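Local coordinates for protease (Helicobacter pylori, PDB 5EUF), which probably acts as a zinc-dependent M16-family peptidase that cleaves the cytoplasmic tail of the human junctional adhesion molecule JAM-A, weakening the gastric epithelial barrier, at residues G47-A52 / M168-N173; H53-L58 / K177-F182. One frame throughout, in Å; residues are numbered along the deposited sequence.

Contact 1. Residues G47-A52 / M168-N173; sequences GKSGIA and MDDIQN
Asp170 OD2 takes three hydrogen bonds from the turn that leads into helix 51-58. The hydroxyl OG of Ser49, 2.7 Å from Asp170 OD2, comes in on the anti lone pair, while two backbone amides meet the same oxygen from above the carboxylate plane: Gly47 N at 2.8 Å from Asp170 OD2 and Ser49 N at 3.0 Å from it. So gripped, the buried carboxylate is probably stabilised in its ionised form. Ser49 OG stands between its own backbone N and carbonyl carbon (chi1 71°) and is also hydrogen-bonded to Phe167 N. At Gly47 (phi 115°) a CB would be jammed against the carbonyl O of the residue before. In this M16 peptidase the turn opens the helix that carries the zinc-binding His53, with Gly50 as N-cap, so Asp170 ties the start of that helix to the short helix 168-172. Farther out, Lys48 NZ lies 3.2 Å from Asn173 O and forms a salt bridge with Asp178. Asn173, just past the helix end, hydrogen-bonds back through ND2 to Asp169 O at 2.7 Å, on a lone pair in the carbonyl plane. Ile171 packs on Val130 of helix 120-139, and Tyr228 of the second subunit on Lys48 and Asp170.

Contact 2. Residues H53-L58 / K177-F182; sequences HMLEHL and KDIKKF. With ZN (zinc ion), chain G.
Helix 53-58 carries the inverted zinc-binding motif HxxEH of M16 peptidases, and its rear face packs nearly at right angles (-89°) on helix 177-182, with the segment axes 10.8 Å apart. Ile179 lies at the centre of this apolar interface. Its two branches divide the work: CG2, anti to the backbone N, lies 3.6 Å from Leu55 CD2, and CD1, at the end of the other branch, comes within 3.6 Å of Met54 CG; Met54, modelled as selenomethionine and bent at chi2, crosses the isoleucine at about a right angle. Leu58 meets Ile179 tip to tip, its CD1 between the two methyls. Leu55 and Ile179 run past each other in opposite directions, which leaves the second leucine methyl, CD1, for Phe182. With Phe182 CG anti to its backbone N (chi1 -166°), Leu55 CD1 meets the edge of that ring near its plane, 3.5 Å from Phe182 CD1. Phe123 of helix 120-139 lies against both Met54 and Ile179. On the catalytic face of helix 53-58, Glu56 is the probable proton acceptor, and its OE1 is hydrogen-bonded to Thr86 OG1. His57, a zinc ligand in a nearly identical protein, has ZN at the edge of its ring, in plane, but CE1 leads at 3.2 Å from ZN and NE2 stays 3.9 Å from it, so the ring does not coordinate here. His53 does bind, with NE2 2.4 Å from ZN.

In the fold
Contacts 1 and 2 grip successive parts of one element: 47-52 is the loop and N-cap that enter helix 51-58, with its first two residues, and 53-58 is the rest. Their partners, helices 168-172 and 176-186, also follow each other in the chain, and the two contact centres are about 10 Å apart. A salt bridge joins them at the edge, Lys48 NZ to Asp178 OD2 at 2.8 Å. Inside, Ile51 CG2 packs 3.6 Å from Phe182 CG, and Ala52 lies against the same ring. The second protein ligand modelled on the zinc, Glu133, comes from helix 120-139; the ion is about 10 Å from the side chain of Ile171 in contact 1.

Contact 1. Residues G47-A52 / M168-N173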
loop_
_atom_site.group_PDB
_atom_site.type_symbol
_atom_site.label_atom_id
_atom_site.label_comp_id
_atom_site.label_asym_id
_atom_site.label_seq_id
_atom_site.Cartn_x
_atom_site.Cartn_y
_atom_site.Cartn_z
ATOM N N GLY B 47 -2.678 6.670 3.167
ATOM C CA GLY B 47 -3.596 7.200 4.155
ATOM C C GLY B 47 -3.461 8.710 4.174
ATOM O O GLY B 47 -4.413 9.432 4.468
ATOM N N LYS B 48 -2.259 9.178 3.847
ATOM C CA LYS B 48 -1.959 10.604 3.779
ATOM C C LYS B 48 -1.151 10.921 2.520
ATOM O O LYS B 48 -0.167 11.659 2.573
ATOM C CB LYS B 48 -1.189 11.053 5.024
ATOM C CG LYS B 48 -1.937 10.860 6.335
ATOM C CD LYS B 48 -3.203 11.696 6.371
ATOM C CE LYS B 48 -3.934 11.531 7.688
ATOM N NZ LYS B 48 -5.245 12.234 7.679
ATOM N N SER B 49 -1.572 10.357 1.390
ATOM C CA SER B 49 -0.849 10.517 0.132
ATOM C C SER B 49 -1.374 11.689 -0.691
ATOM O O SER B 49 -2.491 12.162 -0.475
ATOM C CB SER B 49 -0.932 9.239 -0.699
ATOM O OG SER B 49 -2.240 9.062 -1.211
ATOM N N GLY B 50 -0.559 12.149 -1.636
ATOM C CA GLY B 50 -0.918 13.268 -2.489
ATOM C C GLY B 50 -0.692 14.622 -1.840
ATOM O O GLY B 50 -1.025 15.655 -2.419
ATOM N N ILE B 51 -0.127 14.619 -0.635
ATOM C CA ILE B 51 0.080 15.852 0.119
ATOM C C ILE B 51 1.184 16.705 -0.498
ATOM O O ILE B 51 1.067 17.929 -0.571
ATOM C CB ILE B 51 0.420 15.557 1.596
ATOM C CG1 ILE B 51 -0.777 14.908 2.293
ATOM C CG2 ILE B 51 0.814 16.829 2.328
ATOM C CD1 ILE B 51 -0.607 14.762 3.791
ATOM N N ALA B 52 2.251 16.051 -0.947
ATOM C CA ALA B 52 3.358 16.746 -1.594
ATOM C C ALA B 52 2.858 17.535 -2.802
ATOM O O ALA B 52 3.318 18.647 -3.066
ATOM C CB ALA B 52 4.440 15.758 -2.008
HETATM N N MSE B 168 -8.034 8.936 -3.587
HETATM C CA MSE B 168 -9.127 9.884 -3.400
HETATM C C MSE B 168 -9.495 10.046 -1.928
HETATM O O MSE B 168 -9.655 11.168 -1.446
HETATM C CB MSE B 168 -10.361 9.458 -4.199
HETATM C CG MSE B 168 -11.573 10.354 -3.968
HETATM SE SE MSE B 168 -11.364 12.156 -4.699
HETATM C CE MSE B 168 -11.969 11.794 -6.518
ATOM N N ASP B 169 -9.620 8.931 -1.214
ATOM C CA ASP B 169 -9.991 8.984 0.197
ATOM C C ASP B 169 -8.894 9.623 1.045
ATOM O O ASP B 169 -9.173 10.193 2.099
ATOM C CB ASP B 169 -10.319 7.586 0.726
ATOM C CG ASP B 169 -11.714 7.131 0.345
ATOM O OD1 ASP B 169 -12.563 7.998 0.051
ATOM O OD2 ASP B 169 -11.962 5.908 0.344
ATOM N N ASP B 170 -7.651 9.528 0.588
ATOM C CA ASP B 170 -6.563 10.233 1.252
ATOM C C ASP B 170 -6.791 11.728 1.125
ATOM O O ASP B 170 -6.812 12.452 2.123
ATOM C CB ASP B 170 -5.211 9.845 0.658
ATOM C CG ASP B 170 -4.727 8.507 1.156
ATOM O OD1 ASP B 170 -5.536 7.792 1.781
ATOM O OD2 ASP B 170 -3.547 8.168 0.928
ATOM N N ILE B 171 -6.972 12.171 -0.116
ATOM C CA ILE B 171 -7.285 13.559 -0.428
ATOM C C ILE B 171 -8.484 14.039 0.374
ATOM O O ILE B 171 -8.483 15.138 0.923
ATOM C CB ILE B 171 -7.586 13.742 -1.931
ATOM C CG1 ILE B 171 -6.369 13.359 -2.776
ATOM C CG2 ILE B 171 -8.018 15.171 -2.221
ATOM C CD1 ILE B 171 -6.606 13.443 -4.266
ATOM N N GLN B 172 -9.501 13.193 0.453
ATOM C CA GLN B 172 -10.748 13.554 1.108
ATOM C C GLN B 172 -10.591 13.667 2.622
ATOM O O GLN B 172 -11.376 14.347 3.280
ATOM C CB GLN B 172 -11.832 12.530 0.768
ATOM C CG GLN B 172 -13.229 13.114 0.714
ATOM C CD GLN B 172 -13.387 14.125 -0.401
ATOM O OE1 GLN B 172 -12.698 14.052 -1.419
ATOM N NE2 GLN B 172 -14.292 15.080 -0.214
ATOM N N ASN B 173 -9.574 13.013 3.173
ATOM C CA ASN B 173 -9.401 12.981 4.622
ATOM C C ASN B 173 -8.191 13.759 5.131
ATOM O O ASN B 173 -7.776 13.589 6.278
ATOM C CB ASN B 173 -9.309 11.534 5.103
ATOM C CG ASN B 173 -10.659 10.855 5.155
ATOM O OD1 ASN B 173 -11.341 10.890 6.180
ATOM N ND2 ASN B 173 -11.056 10.235 4.049
#

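Contact 2. Residues H53-L58 / K177-F182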
loop_
_atom_site.group_PDB
_atom_site.type_symbol
_atom_site.label_atom_id
_atom_site.label_comp_id
_atom_site.label_asym_id
_atom_site.label_seq_id
_atom_site.Cartn_x
_atom_site.Cartn_y
_atom_site.Cartn_z
ATOM N N HIS B 53 1.901 16.949 -3.516
ATOM C CA HIS B 53 1.286 17.574 -4.679
ATOM C C HIS B 53 0.342 18.711 -4.290
ATOM O O HIS B 53 0.270 19.723 -4.982
ATOM C CB HIS B 53 0.533 16.526 -5.499
ATOM C CG HIS B 53 -0.181 17.082 -6.692
ATOM N ND1 HIS B 53 -1.527 17.377 -6.682
ATOM C CD2 HIS B 53 0.260 17.383 -7.936
ATOM C CE1 HIS B 53 -1.884 17.843 -7.866
ATOM N NE2 HIS B 53 -0.818 17.858 -8.645
HETATM N N MSE B 54 -0.383 18.539 -3.188
HETATM C CA MSE B 54 -1.284 19.580 -2.693
HETATM C C MSE B 54 -0.507 20.853 -2.361
HETATM O O MSE B 54 -0.956 21.960 -2.662
HETATM C CB MSE B 54 -2.056 19.090 -1.463
HETATM C CG MSE B 54 -2.879 20.164 -0.743
HETATM SE SE MSE B 54 -4.473 20.779 -1.702
HETATM C CE MSE B 54 -5.224 21.938 -0.330
ATOM N N LEU B 55 0.667 20.682 -1.757
ATOM C CA LEU B 55 1.532 21.803 -1.400
ATOM C C LEU B 55 1.940 22.643 -2.609
ATOM O O LEU B 55 2.212 23.835 -2.478
ATOM C CB LEU B 55 2.784 21.302 -0.685
ATOM C CG LEU B 55 2.604 20.919 0.781
ATOM C CD1 LEU B 55 3.929 20.477 1.378
ATOM C CD2 LEU B 55 2.026 22.090 1.555
ATOM N N GLU B 56 1.993 22.017 -3.779
ATOM C CA GLU B 56 2.278 22.740 -5.012
ATOM C C GLU B 56 1.210 23.801 -5.256
ATOM O O GLU B 56 1.520 24.938 -5.614
ATOM C CB GLU B 56 2.358 21.778 -6.204
ATOM C CG GLU B 56 2.455 22.472 -7.555
ATOM C CD GLU B 56 2.368 21.507 -8.722
ATOM O OE1 GLU B 56 2.620 20.300 -8.517
ATOM O OE2 GLU B 56 2.041 21.955 -9.841
ATOM N N HIS B 57 -0.050 23.424 -5.046
ATOM C CA HIS B 57 -1.167 24.348 -5.216
ATOM C C HIS B 57 -1.159 25.435 -4.145
ATOM O O HIS B 57 -1.406 26.606 -4.432
ATOM C CB HIS B 57 -2.502 23.598 -5.183
ATOM C CG HIS B 57 -2.791 22.810 -6.423
ATOM N ND1 HIS B 57 -1.881 21.937 -6.982
ATOM C CD2 HIS B 57 -3.894 22.754 -7.208
ATOM C CE1 HIS B 57 -2.409 21.382 -8.058
ATOM N NE2 HIS B 57 -3.630 21.860 -8.217
ATOM N N LEU B 58 -0.865 25.039 -2.910
ATOM C CA LEU B 58 -0.921 25.956 -1.775
ATOM C C LEU B 58 0.271 26.907 -1.727
ATOM O O LEU B 58 0.224 27.939 -1.056
ATOM C CB LEU B 58 -1.011 25.172 -0.464
ATOM C CG LEU B 58 -2.289 24.355 -0.264
ATOM C CD1 LEU B 58 -2.297 23.688 1.100
ATOM C CD2 LEU B 58 -3.515 25.236 -0.440
ATOM N N LYS B 177 -3.723 20.336 9.767
ATOM C CA LYS B 177 -2.603 19.954 10.618
ATOM C C LYS B 177 -1.645 19.032 9.868
ATOM O O LYS B 177 -0.428 19.182 9.973
ATOM C CB LYS B 177 -3.107 19.275 11.894
ATOM C CG LYS B 177 -2.023 18.976 12.922
ATOM C CD LYS B 177 -2.614 18.336 14.174
ATOM C CE LYS B 177 -1.531 17.901 15.154
ATOM N NZ LYS B 177 -2.092 17.139 16.311
ATOM N N ASP B 178 -2.200 18.089 9.109
ATOM C CA ASP B 178 -1.395 17.157 8.320
ATOM C C ASP B 178 -0.488 17.894 7.349
ATOM O O ASP B 178 0.701 17.596 7.235
ATOM C CB ASP B 178 -2.289 16.189 7.541
ATOM C CG ASP B 178 -2.906 15.126 8.422
ATOM O OD1 ASP B 178 -2.245 14.693 9.390
ATOM O OD2 ASP B 178 -4.056 14.726 8.144
ATOM N N ILE B 179 -1.069 18.865 6.657
ATOM C CA ILE B 179 -0.366 19.621 5.633
ATOM C C ILE B 179 0.663 20.574 6.238
ATOM O O ILE B 179 1.769 20.716 5.714
ATOM C CB ILE B 179 -1.367 20.393 4.761
ATOM C CG1 ILE B 179 -2.143 19.405 3.890
ATOM C CG2 ILE B 179 -0.663 21.432 3.903
ATOM C CD1 ILE B 179 -2.957 20.055 2.817
ATOM N N LYS B 180 0.308 21.212 7.349
ATOM C CA LYS B 180 1.253 22.072 8.050
ATOM C C LYS B 180 2.451 21.265 8.546
ATOM O O LYS B 180 3.587 21.738 8.509
ATOM C CB LYS B 180 0.575 22.792 9.217
ATOM C CG LYS B 180 -0.384 23.888 8.791
ATOM C CD LYS B 180 -0.873 24.681 9.986
ATOM C CE LYS B 180 -1.695 25.884 9.565
ATOM N NZ LYS B 180 -2.124 26.683 10.746
ATOM N N LYS B 181 2.194 20.041 8.998
ATOM C CA LYS B 181 3.259 19.154 9.452
ATOM C C LYS B 181 4.180 18.789 8.296
ATOM O O LYS B 181 5.401 18.886 8.413
ATOM C CB LYS B 181 2.680 17.895 10.087
ATOM N N PHE B 182 3.584 18.378 7.182
ATOM C CA PHE B 182 4.341 17.953 6.009
ATOM C C PHE B 182 5.186 19.091 5.442
ATOM O O PHE B 182 6.370 18.912 5.159
ATOM C CB PHE B 182 3.393 17.418 4.930
ATOM C CG PHE B 182 4.084 16.649 3.835
ATOM C CD1 PHE B 182 4.622 17.303 2.737
ATOM C CD2 PHE B 182 4.183 15.268 3.898
ATOM C CE1 PHE B 182 5.253 16.597 1.728
ATOM C CE2 PHE B 182 4.810 14.555 2.893
ATOM C CZ PHE B 182 5.346 15.219 1.807
HETATM ZN ZN ZN G . -1.570 19.364 -10.363
#